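Local structure of small nuclear ribonucleoprotein homolog (Pyrobaculum aerophilum, 1M5Q) at the interface of chains A and B. The protein is an Sm-like archaeal protein that assembles into a 14-mer and, as its family suggests, probably binds RNA. Coordinates in Å, arbitrary orientation; residue numbers count along the deposited sequence, not the author numbering. Chains: chain A/B, small nuclear ribonucleoprotein homolog.

The interface of chains A and B. Residues chain A 81-83, 117; chain B 92, 102, 104, 109.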
# COMPACT_ATOMS: atom_id res chain seq x y z
N ILE A 81 -0.87 -37.01 10.05
CA ILE A 81 -0.88 -38.45 10.28
C ILE A 81 -2.33 -38.99 10.41
O ILE A 81 -2.63 -40.13 10.04
CB ILE A 81 -0.07 -38.74 11.56
CG1 ILE A 81 1.36 -38.21 11.39
CG2 ILE A 81 -0.11 -40.22 11.92
CD1 ILE A 81 2.09 -38.82 10.23
N PHE A 82 -3.24 -38.15 10.89
CA PHE A 82 -4.63 -38.57 11.04
C PHE A 82 -5.49 -37.52 10.39
O PHE A 82 -6.32 -36.89 11.05
CB PHE A 82 -5.02 -38.64 12.52
CG PHE A 82 -4.14 -39.52 13.35
CD1 PHE A 82 -3.12 -38.96 14.13
CD2 PHE A 82 -4.32 -40.89 13.35
CE1 PHE A 82 -2.30 -39.76 14.91
CE2 PHE A 82 -3.48 -41.74 14.15
CZ PHE A 82 -2.47 -41.15 14.92
N PRO A 83 -5.35 -37.33 9.07
CA PRO A 83 -6.16 -36.31 8.39
C PRO A 83 -7.66 -36.35 8.68
O PRO A 83 -8.27 -37.39 8.62
CB PRO A 83 -5.83 -36.53 6.90
CG PRO A 83 -5.42 -38.04 6.88
CD PRO A 83 -4.56 -38.11 8.11
N ARG A 117 -0.09 -45.36 17.32
CA ARG A 117 0.46 -44.45 16.30
C ARG A 117 0.61 -43.04 16.89
O ARG A 117 1.54 -42.30 16.57
CB ARG A 117 -0.46 -44.43 15.05
CG ARG A 117 0.03 -43.52 13.91
CD ARG A 117 1.37 -44.00 13.32
NE ARG A 117 2.08 -43.04 12.46
CZ ARG A 117 3.05 -42.22 12.86
NH1 ARG A 117 3.46 -42.20 14.15
NH2 ARG A 117 3.66 -41.43 11.98
N THR B 92 -10.24 -43.81 12.72
CA THR B 92 -9.55 -42.67 12.08
C THR B 92 -9.65 -42.66 10.56
O THR B 92 -9.05 -41.80 9.90
CB THR B 92 -8.05 -42.66 12.45
OG1 THR B 92 -7.55 -44.01 12.39
CG2 THR B 92 -7.84 -42.06 13.86
N ARG B 102 0.64 -48.33 6.60
CA ARG B 102 -0.55 -47.61 7.06
C ARG B 102 -0.88 -46.60 6.00
O ARG B 102 -0.01 -45.96 5.49
CB ARG B 102 -0.22 -46.93 8.40
CG ARG B 102 -1.26 -45.94 8.91
CD ARG B 102 -0.79 -45.36 10.25
NE ARG B 102 -1.86 -44.56 10.84
CZ ARG B 102 -2.12 -43.30 10.51
NH1 ARG B 102 -1.39 -42.66 9.58
NH2 ARG B 102 -3.13 -42.66 11.12
N SER B 104 -3.60 -43.37 5.01
CA SER B 104 -4.60 -42.39 5.43
C SER B 104 -5.06 -41.76 4.12
O SER B 104 -4.50 -42.09 3.06
CB SER B 104 -3.95 -41.32 6.32
OG SER B 104 -3.12 -40.47 5.52
N GLU B 109 2.30 -44.66 4.78
CA GLU B 109 3.48 -44.70 5.62
C GLU B 109 3.97 -46.14 5.54
O GLU B 109 3.16 -47.08 5.49
CB GLU B 109 3.14 -44.37 7.08
CG GLU B 109 3.07 -42.90 7.41
CD GLU B 109 2.94 -42.62 8.93
OE1 GLU B 109 2.03 -43.15 9.62
OE2 GLU B 109 3.79 -41.85 9.42
O HOH W 1 -7.14 -40.12 9.06
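With CG anti to its backbone N (chi1 -179°) and its chain bent at the next bond, A:Arg117 reaches tip to tip to B:Glu109, whose CG stands anti to the carbonyl carbon and whose chain runs extended beyond it. Their flat ends lie nearly coplanar, and the guanidinium grips side-on: NE of A:Arg117 gives a hydrogen bond to OE1 of B:Glu109 (2.8 Å), and NH2 of A:Arg117 a salt-bridging one to OE2 of B:Glu109 (2.6 Å). Both oxygens use their syn lone pairs, which suits a carboxylate to two parallel N-H groups. B:Arg102, extended from CG to NE, reaches the end of helix 71-81, its NH1 (2.9 Å) and NH2 (2.8 Å) both hydrogen-bonding A:Ile81 O end-on. That oxygen lies in the guanidinium plane, but both bonds are bent (140° and 144° at H), and NH2 sits above the carbonyl plane, off a lone pair. CG of A:Arg117 lies over one face of the B:Arg102 guanidinium, toward the rim. An alanine in place of A:Arg117 would probably leave the B:Glu109 carboxylate without its cross-chain partner, held more loosely near B:Arg102, and uncover that face. A:Phe82 touches the CG2 methyl of B:Thr92, while A:Pro83 packs its CG on B:Ser104, small enough to admit the proline. A water joins A:Pro83 O to B:Thr92 O. Within the 14-mer, this patch joins the C-terminal parts of two subunits: helix 113-125, the end of helix 71-81 and the loop after it face the neighbour's strands 101-104 and 107-109.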